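Local structure of bifunctional protein PutA (Bdellovibrio bacteriovorus, 5UR2) at residues N496-I501 against E505-K510; I527-T532 against P666-T671; R55-L60 against K108-M113; F34-I39 against A414-R419. The protein probably catalyses the conversion of proline to glutamate, joining a flavin-dependent proline dehydrogenase and an NAD-dependent L-glutamate gamma-semialdehyde dehydrogenase in one chain. All coordinates share one frame; numbering follows the deposited sequence.

The four contacts form two close pairs on opposite sides of the chain's centre. Contacts 3 and 4, whose centres are 8 Å apart, join helices of the N-terminal region to each other and to helix 409-423, which follows the last strand of the proline dehydrogenase barrel. Contacts 1 and 2, with centres 9 Å apart, share a four-stranded mixed sheet in which strands 495-501 and 523-528 are neighbours. Between the pairs the centres are 60 to 69 Å apart. Along the chain contact 4 opens first and spans contact 3; contacts 1 and 2 follow in series. One pair thus belongs to the flavin-binding half, the other to the aldehyde dehydrogenase half.

Contact 1 (N496-I501 against E505-K510); sequences NVNIVI and ELQSGK
Leu506 and Ile499 form the antiparallel hydrogen-bonded pair of a beta hairpin made by strands 495-501 and 504-506, the latter an outer strand of its small mixed sheet. Leu506 N donates to Ile499 O over 2.6 Å, while the return bond from Ile499 N to Leu506 O is weak and bent, with an angle of 128° at the hydrogen. The side chains of this pair share one face of the sheet, with Ile499 CB 4.1 Å from Leu506 CB. Leu506 also extends CD1 to within 3.8 Å of Ile501 CD1, the two side chains crossing at about a right angle. Branched apolar residues suit this face, since helix 532-549 covers it and Ile499 and Ile501 both touch that helix.

Glu505 pairs with Val500 on the other face, where helix 671-684 approaches. The aliphatic part of Glu505 runs beside Val500, CG coming within 4.1 Å of Val500 CG2, and its extended chain delivers the carboxylate to two partners. OE2 makes a salt bridge with Lys679, which probably helps keep the acid ionised. The other oxygen is bonded by Asn498, whose side chain crosses that of Glu505 at about a right angle, the amide and carboxylate planes 45° apart: Asn498 ND2 donates over 3.0 Å to the anti lone pair of Glu505 OE1, with the acceptor only 1° out of the amide plane.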
loop_
_atom_site.group_PDB
_atom_site.type_symbol
_atom_site.label_atom_id
_atom_site.label_comp_id
_atom_site.label_asym_id
_atom_site.label_seq_id
_atom_site.Cartn_x
_atom_site.Cartn_y
_atom_site.Cartn_z
ATOM N N ASN B 496 37.720 16.795 16.264
ATOM C CA ASN B 496 38.375 16.503 14.997
ATOM C C ASN B 496 37.596 15.414 14.271
ATOM O O ASN B 496 37.479 14.295 14.775
ATOM C CB ASN B 496 39.819 16.075 15.229
ATOM C CG ASN B 496 40.655 17.188 15.794
ATOM O OD1 ASN B 496 41.026 18.114 15.076
ATOM N ND2 ASN B 496 40.940 17.123 17.097
ATOM N N VAL B 497 37.060 15.741 13.098
ATOM C CA VAL B 497 36.198 14.837 12.349
ATOM C C VAL B 497 36.954 14.349 11.125
ATOM O O VAL B 497 37.486 15.152 10.349
ATOM C CB VAL B 497 34.869 15.505 11.963
ATOM C CG1 VAL B 497 34.081 14.599 11.025
ATOM C CG2 VAL B 497 34.035 15.799 13.226
ATOM N N ASN B 498 36.989 13.037 10.952
ATOM C CA ASN B 498 37.655 12.416 9.822
ATOM C C ASN B 498 36.632 11.907 8.825
ATOM O O ASN B 498 35.476 11.644 9.163
ATOM C CB ASN B 498 38.548 11.259 10.277
ATOM C CG ASN B 498 39.776 11.737 10.996
ATOM O OD1 ASN B 498 40.369 12.750 10.611
ATOM N ND2 ASN B 498 40.183 11.008 12.039
ATOM N N ILE B 499 37.081 11.791 7.574
ATOM C CA ILE B 499 36.351 11.037 6.569
ATOM C C ILE B 499 36.374 9.561 6.945
ATOM O O ILE B 499 37.377 9.058 7.473
ATOM C CB ILE B 499 36.996 11.271 5.193
ATOM C CG1 ILE B 499 37.090 12.761 4.899
ATOM C CG2 ILE B 499 36.221 10.567 4.102
ATOM C CD1 ILE B 499 38.306 13.116 4.051
ATOM N N VAL B 500 35.280 8.844 6.675
ATOM C CA VAL B 500 35.218 7.415 6.980
ATOM C C VAL B 500 34.735 6.656 5.754
ATOM O O VAL B 500 33.562 6.753 5.385
ATOM C CB VAL B 500 34.316 7.106 8.178
ATOM C CG1 VAL B 500 34.405 5.627 8.483
ATOM C CG2 VAL B 500 34.751 7.925 9.377
ATOM N N ILE B 501 35.619 5.858 5.163
ATOM C CA ILE B 501 35.299 5.044 3.995
ATOM C C ILE B 501 35.695 3.600 4.281
ATOM O O ILE B 501 36.834 3.336 4.679
ATOM C CB ILE B 501 36.019 5.571 2.736
ATOM C CG1 ILE B 501 35.596 7.013 2.452
ATOM C CG2 ILE B 501 35.768 4.668 1.537
ATOM C CD1 ILE B 501 36.361 7.659 1.294
ATOM N N GLU B 505 39.139 5.492 8.908
ATOM C CA GLU B 505 39.192 6.944 9.006
ATOM C C GLU B 505 40.291 7.503 8.104
ATOM O O GLU B 505 41.386 6.941 8.008
ATOM C CB GLU B 505 39.401 7.359 10.469
ATOM C CG GLU B 505 38.194 7.001 11.364
ATOM C CD GLU B 505 38.305 7.446 12.847
ATOM O OE1 GLU B 505 38.987 8.450 13.175
ATOM O OE2 GLU B 505 37.660 6.794 13.699
ATOM N N LEU B 506 39.967 8.582 7.388
ATOM C CA LEU B 506 40.883 9.216 6.446
ATOM C C LEU B 506 40.959 10.713 6.707
ATOM O O LEU B 506 40.054 11.323 7.293
ATOM C CB LEU B 506 40.453 9.001 4.989
ATOM C CG LEU B 506 40.230 7.546 4.609
ATOM C CD1 LEU B 506 39.660 7.466 3.198
ATOM C CD2 LEU B 506 41.566 6.808 4.736
ATOM N N GLN B 507 42.059 11.302 6.249
ATOM C CA GLN B 507 42.286 12.733 6.341
ATOM C C GLN B 507 42.586 13.288 4.958
ATOM O O GLN B 507 43.072 12.576 4.077
ATOM C CB GLN B 507 43.440 13.008 7.291
ATOM C CG GLN B 507 42.987 12.960 8.698
ATOM C CD GLN B 507 44.084 12.511 9.614
ATOM O OE1 GLN B 507 44.818 13.327 10.177
ATOM N NE2 GLN B 507 44.216 11.192 9.768
ATOM N N SER B 508 42.310 14.579 4.780
ATOM C CA SER B 508 42.649 15.272 3.546
ATOM C C SER B 508 43.664 16.395 3.722
ATOM O O SER B 508 44.319 16.764 2.744
ATOM C CB SER B 508 41.388 15.861 2.896
ATOM O OG SER B 508 40.929 16.974 3.632
ATOM N N GLY B 509 43.813 16.946 4.927
ATOM C CA GLY B 509 44.652 18.100 5.137
ATOM C C GLY B 509 43.977 19.433 4.894
ATOM O O GLY B 509 44.572 20.473 5.203
ATOM N N LYS B 510 42.773 19.443 4.328
ATOM C CA LYS B 510 42.004 20.667 4.126
ATOM C C LYS B 510 40.962 20.721 5.234
ATOM O O LYS B 510 40.013 19.932 5.231
ATOM C CB LYS B 510 41.354 20.688 2.744
#

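Contact 2 (I527-T532 against P666-T671); sequences IQMATT and PAEQST
Ile527 and Thr671 meet through methyl groups set by their first torsions. In Ile527, chi1 of -44° puts CG1 beside the backbone N and sends CG2 anti to it; in Thr671, chi1 of -62° likewise places CG2 anti to the backbone N and leaves OG1 beside it. The two CG2 methyls then touch at 3.7 Å, and Ile527 CD1 reaches Thr671 CB at 4.1 Å. Further along, Met529 folds back through two bends, so that its CE comes within 4.2 Å of Glu668 CB. A flexible thioether suits this spot, because its CB does not face the loop and only the end of the chain closes the distance. Phe512 touches both Met529 and Glu668.

These contacts set strand 523-528, an inner strand of the small mixed sheet, against the loop between strand 661-665 and helix 671-684, a beta-alpha connection within the Rossmann-type region of the aldehyde dehydrogenase fold. The loop makes a type I beta turn from Ala667 to Ser670, and Ser670 occupies the N-cap position of the helix.

Threonine does double duty at the helix start: its methyl faces Ile527, while its hydroxyl secures the turn. Ala667 O is gripped by two donors arriving from opposite faces of the carbonyl plane, Ser670 N at 3.0 Å and Thr671 OG1 at 2.8 Å, the hydroxyl standing 49° out of that plane.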
loop_
_atom_site.group_PDB
_atom_site.type_symbol
_atom_site.label_atom_id
_atom_site.label_comp_id
_atom_site.label_asym_id
_atom_site.label_seq_id
_atom_site.Cartn_x
_atom_site.Cartn_y
_atom_site.Cartn_z
ATOM N N ILE B 527 36.931 20.009 10.528
ATOM C CA ILE B 527 36.404 18.978 9.630
ATOM C C ILE B 527 37.394 18.716 8.508
ATOM O O ILE B 527 37.719 19.629 7.744
ATOM C CB ILE B 527 35.051 19.385 9.025
ATOM C CG1 ILE B 527 34.121 20.001 10.080
ATOM C CG2 ILE B 527 34.450 18.206 8.269
ATOM C CD1 ILE B 527 33.829 19.108 11.256
ATOM N N GLN B 528 37.834 17.463 8.376
ATOM C CA GLN B 528 38.548 17.030 7.174
ATOM C C GLN B 528 37.584 17.083 5.991
ATOM O O GLN B 528 36.594 16.344 5.968
ATOM C CB GLN B 528 39.077 15.597 7.343
ATOM C CG GLN B 528 40.108 15.381 8.461
ATOM C CD GLN B 528 41.453 16.059 8.181
ATOM O OE1 GLN B 528 41.941 16.073 7.042
ATOM N NE2 GLN B 528 42.049 16.633 9.221
ATOM N N MET B 529 37.878 17.928 5.000
ATOM C CA MET B 529 37.018 18.123 3.836
ATOM C C MET B 529 37.574 17.309 2.675
ATOM O O MET B 529 38.691 17.561 2.214
ATOM C CB MET B 529 36.920 19.601 3.465
ATOM C CG MET B 529 36.429 20.491 4.609
ATOM S SD MET B 529 34.732 20.113 5.105
ATOM C CE MET B 529 33.833 21.312 4.129
ATOM N N ALA B 530 36.787 16.352 2.197
ATOM C CA ALA B 530 37.304 15.334 1.301
ATOM C C ALA B 530 37.638 15.889 -0.081
ATOM O O ALA B 530 37.037 16.855 -0.553
ATOM C CB ALA B 530 36.283 14.208 1.167
ATOM N N THR B 531 38.596 15.236 -0.741
ATOM C CA THR B 531 38.925 15.480 -2.136
ATOM C C THR B 531 38.007 14.680 -3.054
ATOM O O THR B 531 37.319 13.741 -2.638
ATOM C CB THR B 531 40.371 15.089 -2.434
ATOM O OG1 THR B 531 40.494 13.668 -2.326
ATOM C CG2 THR B 531 41.323 15.742 -1.433
ATOM N N THR B 532 38.050 15.026 -4.345
ATOM C CA THR B 532 37.266 14.275 -5.308
ATOM C C THR B 532 37.804 12.857 -5.459
ATOM O O THR B 532 37.032 11.921 -5.700
ATOM C CB THR B 532 37.279 14.986 -6.658
ATOM O OG1 THR B 532 38.620 15.078 -7.110
ATOM C CG2 THR B 532 36.755 16.392 -6.504
ATOM N N PRO B 666 27.357 15.238 4.539
ATOM C CA PRO B 666 26.633 16.121 5.462
ATOM C C PRO B 666 26.931 17.588 5.185
ATOM O O PRO B 666 27.920 17.946 4.540
ATOM C CB PRO B 666 27.175 15.705 6.836
ATOM C CG PRO B 666 28.620 15.290 6.518
ATOM C CD PRO B 666 28.541 14.613 5.158
ATOM N N ALA B 667 26.052 18.442 5.698
ATOM C CA ALA B 667 26.244 19.888 5.612
ATOM C C ALA B 667 27.452 20.339 6.436
ATOM O O ALA B 667 27.675 19.856 7.548
ATOM C CB ALA B 667 24.980 20.604 6.096
ATOM N N GLU B 668 28.227 21.293 5.899
ATOM C CA GLU B 668 29.429 21.749 6.599
ATOM C C GLU B 668 29.096 22.368 7.952
ATOM O O GLU B 668 29.963 22.424 8.836
ATOM C CB GLU B 668 30.204 22.781 5.755
ATOM C CG GLU B 668 29.312 23.823 5.089
ATOM C CD GLU B 668 30.076 24.824 4.234
ATOM O OE1 GLU B 668 30.694 24.378 3.244
ATOM O OE2 GLU B 668 30.055 26.049 4.544
ATOM N N GLN B 669 27.866 22.844 8.131
ATOM C CA GLN B 669 27.486 23.458 9.392
ATOM C C GLN B 669 27.215 22.436 10.485
ATOM O O GLN B 669 27.299 22.780 11.670
ATOM C CB GLN B 669 26.247 24.329 9.188
ATOM C CG GLN B 669 26.459 25.490 8.236
ATOM C CD GLN B 669 26.144 25.153 6.774
ATOM O OE1 GLN B 669 26.050 23.978 6.385
ATOM N NE2 GLN B 669 25.990 26.199 5.953
ATOM N N SER B 670 26.962 21.178 10.120
ATOM C CA SER B 670 26.500 20.190 11.079
ATOM C C SER B 670 27.224 18.849 10.919
ATOM O O SER B 670 26.654 17.788 11.203
ATOM C CB SER B 670 24.979 20.028 10.971
ATOM O OG SER B 670 24.577 19.662 9.663
ATOM N N THR B 671 28.505 18.878 10.543
ATOM C CA THR B 671 29.234 17.630 10.339
ATOM C C THR B 671 29.668 16.978 11.651
ATOM O O THR B 671 29.787 15.749 11.712
ATOM C CB THR B 671 30.416 17.876 9.406
ATOM O OG1 THR B 671 29.914 18.305 8.133
ATOM C CG2 THR B 671 31.252 16.608 9.226
#

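Contact 3 (R55-L60 against K108-M113); sequences RFVDVL and KNVMGM
Val110 receives both Leu60 and Val57, and the whole meeting of the two segments is apolar. Leu60 and Val110 point their side chains at each other, tip to tip. The leucine has CG anti to its backbone N (chi1 -176°), which carries CD2 across to Val110, 3.6 Å from CB, 3.7 Å from CG1 and 3.9 Å from CG2. One leucine methyl is thus seated over the branch point of the valine. Val57 adds a looser touch, its CG1 lying 4.1 Å from Val110 CG1 as the side chains cross at a slant. Small branched residues suit a place where the backbones come close, with the CA atoms of Val57 and Val110 only 7.1 Å apart.

The polar bonds of these segments run to residues outside them: the Leu60 carbonyl oxygen accepts from Lys107 NZ, Asp58 forms salt bridges with Arg910 of the same chain and with Arg977 of the second subunit, and Arg55 NH2 bonds to the carbonyl oxygen of Thr974 of that subunit. Helix 47-59 therefore has an apolar side turned to its neighbour helix and a charged side engaged by Arg910 and by the second subunit.

Both helices also lean on helix 409-423, Val57 through Leu416 and Val417, and Val110 through Met413. This is helix-helix packing in the N-terminal region of PutA, laid against the helix that follows the eighth strand of the proline dehydrogenase TIM barrel.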
loop_
_atom_site.group_PDB
_atom_site.type_symbol
_atom_site.label_atom_id
_atom_site.label_comp_id
_atom_site.label_asym_id
_atom_site.label_seq_id
_atom_site.Cartn_x
_atom_site.Cartn_y
_atom_site.Cartn_z
ATOM N N ARG B 55 -19.004 23.245 21.001
ATOM C CA ARG B 55 -18.162 24.082 20.154
ATOM C C ARG B 55 -18.865 25.379 19.794
ATOM O O ARG B 55 -18.247 26.453 19.788
ATOM C CB ARG B 55 -17.784 23.329 18.880
ATOM C CG ARG B 55 -16.779 22.216 19.110
ATOM C CD ARG B 55 -16.406 21.521 17.814
ATOM N NE ARG B 55 -15.258 20.640 18.013
ATOM C CZ ARG B 55 -14.779 19.831 17.079
ATOM N NH1 ARG B 55 -15.358 19.798 15.887
ATOM N NH2 ARG B 55 -13.734 19.053 17.339
ATOM N N PHE B 56 -20.158 25.300 19.491
ATOM C CA PHE B 56 -20.908 26.513 19.196
ATOM C C PHE B 56 -20.882 27.455 20.389
ATOM O O PHE B 56 -20.584 28.646 20.250
ATOM C CB PHE B 56 -22.353 26.179 18.840
ATOM C CG PHE B 56 -23.168 27.387 18.519
ATOM C CD1 PHE B 56 -23.127 27.934 17.249
ATOM C CD2 PHE B 56 -23.923 28.021 19.494
ATOM C CE1 PHE B 56 -23.859 29.061 16.941
ATOM C CE2 PHE B 56 -24.649 29.155 19.194
ATOM C CZ PHE B 56 -24.619 29.679 17.917
ATOM N N VAL B 57 -21.156 26.925 21.581
ATOM C CA VAL B 57 -21.117 27.756 22.779
ATOM C C VAL B 57 -19.739 28.374 22.936
ATOM O O VAL B 57 -19.609 29.551 23.297
ATOM C CB VAL B 57 -21.529 26.929 24.012
ATOM C CG1 VAL B 57 -21.282 27.703 25.302
ATOM C CG2 VAL B 57 -22.988 26.556 23.903
ATOM N N ASP B 58 -18.691 27.595 22.646
ATOM C CA ASP B 58 -17.314 28.070 22.777
ATOM C C ASP B 58 -17.052 29.299 21.911
ATOM O O ASP B 58 -16.465 30.287 22.372
ATOM C CB ASP B 58 -16.345 26.948 22.394
ATOM C CG ASP B 58 -14.883 27.383 22.438
ATOM O OD1 ASP B 58 -14.484 27.959 23.468
ATOM O OD2 ASP B 58 -14.137 27.137 21.456
ATOM N N VAL B 59 -17.483 29.258 20.649
ATOM C CA VAL B 59 -17.112 30.319 19.711
ATOM C C VAL B 59 -18.025 31.540 19.816
ATOM O O VAL B 59 -17.606 32.646 19.446
ATOM C CB VAL B 59 -17.094 29.780 18.266
ATOM C CG1 VAL B 59 -18.488 29.394 17.815
ATOM C CG2 VAL B 59 -16.450 30.786 17.301
ATOM N N LEU B 60 -19.239 31.379 20.353
ATOM C CA LEU B 60 -20.248 32.440 20.315
ATOM C C LEU B 60 -19.757 33.815 20.762
ATOM O O LEU B 60 -20.011 34.795 20.040
ATOM C CB LEU B 60 -21.475 32.018 21.135
ATOM C CG LEU B 60 -22.622 33.025 21.063
ATOM C CD1 LEU B 60 -23.122 33.215 19.621
ATOM C CD2 LEU B 60 -23.756 32.614 21.983
ATOM N N LYS B 108 -28.402 35.877 23.945
ATOM C CA LYS B 108 -29.040 36.119 25.232
ATOM C C LYS B 108 -29.233 34.810 25.986
ATOM O O LYS B 108 -28.917 34.715 27.179
ATOM C CB LYS B 108 -30.371 36.850 25.041
ATOM N N ASN B 109 -29.735 33.777 25.298
ATOM C CA ASN B 109 -29.968 32.491 25.954
ATOM C C ASN B 109 -28.664 31.886 26.469
ATOM O O ASN B 109 -28.595 31.406 27.605
ATOM C CB ASN B 109 -30.684 31.528 25.003
ATOM C CG ASN B 109 -32.157 31.879 24.801
ATOM O OD1 ASN B 109 -32.743 32.655 25.558
ATOM N ND2 ASN B 109 -32.758 31.304 23.764
ATOM N N VAL B 110 -27.613 31.906 25.644
ATOM C CA VAL B 110 -26.344 31.304 26.041
ATOM C C VAL B 110 -25.674 32.125 27.141
ATOM O O VAL B 110 -25.134 31.566 28.106
ATOM C CB VAL B 110 -25.440 31.121 24.811
ATOM C CG1 VAL B 110 -24.028 30.775 25.220
ATOM C CG2 VAL B 110 -26.008 30.026 23.910
ATOM N N MET B 111 -25.680 33.455 27.014
ATOM C CA MET B 111 -25.175 34.296 28.100
ATOM C C MET B 111 -25.961 34.095 29.394
ATOM O O MET B 111 -25.408 34.274 30.488
ATOM C CB MET B 111 -25.201 35.778 27.696
ATOM N N GLY B 112 -27.248 33.746 29.302
ATOM C CA GLY B 112 -28.010 33.470 30.513
ATOM C C GLY B 112 -27.493 32.253 31.257
ATOM O O GLY B 112 -27.418 32.248 32.492
ATOM N N MET B 113 -27.087 31.219 30.514
ATOM C CA MET B 113 -26.511 30.036 31.146
ATOM C C MET B 113 -25.200 30.375 31.835
ATOM O O MET B 113 -24.870 29.787 32.871
ATOM C CB MET B 113 -26.303 28.923 30.109
ATOM C CG MET B 113 -27.564 28.580 29.312
ATOM S SD MET B 113 -27.360 27.321 28.033
ATOM C CE MET B 113 -28.730 27.694 26.929
#

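Contact 4 (F34-I39 against A414-R419); sequences FWYGSI and AYLVRR
Tyr36 presents its ring to Leu416, whose CD1 methyl approaches CE1 obliquely at 4.1 Å. Phe117 meets the same ring edge-to-face. On the opposing helix, the ring of Tyr415 carries the guanidinium of Arg419 on one face, with NH1 3.6 Å above the plane and offset toward the rim.

Tyr36 reaches across because CG is anti to the backbone N (chi1 -178°), so the ring spans much of the 10.3 Å between its own CA and that of Leu416. Leu416 comes the other way, and the two side chains slide past each other in opposite directions. Leucine suits this place: its forked end touches the ring here and also reaches Val57, Met113 and Phe117. Of the Arg419 side chain, CB is what comes near, 4.1 Å from Tyr36 OH. Bends at chi2 (-84°) and chi3 (51°) then turn its charged end away, and the side chain passes about 5 Å from the bound modified flavin.

The contact joins helix 35-45 of the N-terminal region to helix 409-423, which follows the last strand of the proline dehydrogenase barrel. Tyrosine serves the buried junction well, because its ring packs among apolar groups while its hydroxyl is hydrogen-bonded to Asn423 ND2, one turn beyond Arg419 on helix 409-423. Tyr36 OH lies 3.8 Å from Arg419 O, a packing distance. The two segments therefore meet by van der Waals packing, with the hydroxyl's hydrogen bond made just beyond them.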
loop_
_atom_site.group_PDB
_atom_site.type_symbol
_atom_site.label_atom_id
_atom_site.label_comp_id
_atom_site.label_asym_id
_atom_site.label_seq_id
_atom_site.Cartn_x
_atom_site.Cartn_y
_atom_site.Cartn_z
ATOM N N PHE B 34 -35.292 24.209 31.871
ATOM C CA PHE B 34 -34.415 25.294 31.450
ATOM C C PHE B 34 -33.771 24.950 30.116
ATOM O O PHE B 34 -33.740 23.789 29.695
ATOM C CB PHE B 34 -33.265 25.556 32.440
ATOM C CG PHE B 34 -33.682 25.752 33.868
ATOM C CD1 PHE B 34 -33.854 24.663 34.714
ATOM C CD2 PHE B 34 -33.835 27.026 34.385
ATOM C CE1 PHE B 34 -34.209 24.842 36.037
ATOM C CE2 PHE B 34 -34.192 27.210 35.707
ATOM C CZ PHE B 34 -34.380 26.115 36.533
ATOM N N TRP B 35 -33.218 25.976 29.467
ATOM C CA TRP B 35 -32.446 25.740 28.251
ATOM C C TRP B 35 -31.192 24.924 28.557
ATOM O O TRP B 35 -30.807 24.051 27.771
ATOM C CB TRP B 35 -32.087 27.067 27.581
ATOM N N TYR B 36 -30.545 25.199 29.701
ATOM C CA TYR B 36 -29.312 24.500 30.074
ATOM C C TYR B 36 -29.537 22.997 30.222
ATOM O O TYR B 36 -28.758 22.184 29.706
ATOM C CB TYR B 36 -28.758 25.088 31.378
ATOM C CG TYR B 36 -27.454 24.471 31.851
ATOM C CD1 TYR B 36 -26.237 24.842 31.288
ATOM C CD2 TYR B 36 -27.443 23.500 32.855
ATOM C CE1 TYR B 36 -25.045 24.270 31.719
ATOM C CE2 TYR B 36 -26.253 22.920 33.293
ATOM C CZ TYR B 36 -25.057 23.309 32.719
ATOM O OH TYR B 36 -23.861 22.747 33.139
ATOM N N GLY B 37 -30.604 22.610 30.926
ATOM C CA GLY B 37 -30.883 21.195 31.124
ATOM C C GLY B 37 -31.277 20.480 29.845
ATOM O O GLY B 37 -30.897 19.323 29.632
ATOM N N SER B 38 -32.046 21.147 28.978
ATOM C CA SER B 38 -32.426 20.527 27.709
ATOM C C SER B 38 -31.207 20.341 26.804
ATOM O O SER B 38 -31.078 19.313 26.123
ATOM C CB SER B 38 -33.504 21.355 27.021
ATOM O OG SER B 38 -34.068 20.626 25.942
ATOM N N ILE B 39 -30.305 21.326 26.779
ATOM C CA ILE B 39 -29.031 21.163 26.080
ATOM C C ILE B 39 -28.313 19.913 26.574
ATOM O O ILE B 39 -27.782 19.124 25.782
ATOM C CB ILE B 39 -28.153 22.417 26.255
ATOM C CG1 ILE B 39 -28.754 23.598 25.488
ATOM C CG2 ILE B 39 -26.706 22.131 25.848
ATOM C CD1 ILE B 39 -28.852 23.384 24.015
ATOM N N ALA B 414 -15.905 30.138 28.217
ATOM C CA ALA B 414 -15.025 28.983 28.369
ATOM C C ALA B 414 -15.369 28.195 29.633
ATOM O O ALA B 414 -15.505 26.966 29.591
ATOM C CB ALA B 414 -13.563 29.431 28.383
ATOM N N TYR B 415 -15.516 28.898 30.771
ATOM C CA TYR B 415 -15.850 28.253 32.043
ATOM C C TYR B 415 -17.178 27.503 31.964
ATOM O O TYR B 415 -17.290 26.376 32.461
ATOM C CB TYR B 415 -15.872 29.309 33.144
ATOM C CG TYR B 415 -16.170 28.811 34.544
ATOM C CD1 TYR B 415 -15.174 28.284 35.352
ATOM C CD2 TYR B 415 -17.447 28.901 35.065
ATOM C CE1 TYR B 415 -15.459 27.846 36.642
ATOM C CE2 TYR B 415 -17.737 28.467 36.344
ATOM C CZ TYR B 415 -16.744 27.946 37.128
ATOM O OH TYR B 415 -17.067 27.527 38.399
ATOM N N LEU B 416 -18.200 28.122 31.353
ATOM C CA LEU B 416 -19.480 27.456 31.127
ATOM C C LEU B 416 -19.308 26.156 30.336
ATOM O O LEU B 416 -20.091 25.210 30.509
ATOM C CB LEU B 416 -20.437 28.398 30.389
ATOM C CG LEU B 416 -21.795 27.868 29.864
ATOM C CD1 LEU B 416 -22.783 27.555 30.998
ATOM C CD2 LEU B 416 -22.455 28.788 28.819
ATOM N N VAL B 417 -18.319 26.103 29.439
ATOM C CA VAL B 417 -18.080 24.883 28.674
ATOM C C VAL B 417 -17.531 23.797 29.580
ATOM O O VAL B 417 -17.880 22.619 29.437
ATOM C CB VAL B 417 -17.132 25.146 27.485
ATOM C CG1 VAL B 417 -16.647 23.825 26.905
ATOM C CG2 VAL B 417 -17.839 25.938 26.405
ATOM N N ARG B 418 -16.679 24.177 30.537
ATOM C CA ARG B 418 -16.141 23.197 31.484
ATOM C C ARG B 418 -17.243 22.650 32.398
ATOM O O ARG B 418 -17.272 21.445 32.683
ATOM C CB ARG B 418 -15.001 23.823 32.294
ATOM C CG ARG B 418 -14.092 22.816 33.025
ATOM C CD ARG B 418 -12.597 23.208 32.951
ATOM N NE ARG B 418 -12.071 23.713 34.225
ATOM C CZ ARG B 418 -10.897 24.336 34.380
ATOM N NH1 ARG B 418 -10.102 24.548 33.335
ATOM N NH2 ARG B 418 -10.518 24.759 35.588
ATOM N N ARG B 419 -18.166 23.515 32.849
ATOM C CA ARG B 419 -19.323 23.047 33.615
ATOM C C ARG B 419 -20.163 22.062 32.807
ATOM O O ARG B 419 -20.533 20.995 33.309
ATOM C CB ARG B 419 -20.183 24.234 34.065
ATOM C CG ARG B 419 -19.383 25.371 34.689
ATOM C CD ARG B 419 -19.100 25.170 36.164
ATOM N NE ARG B 419 -18.527 23.871 36.505
ATOM C CZ ARG B 419 -17.241 23.556 36.388
ATOM N NH1 ARG B 419 -16.371 24.438 35.914
ATOM N NH2 ARG B 419 -16.829 22.347 36.750
#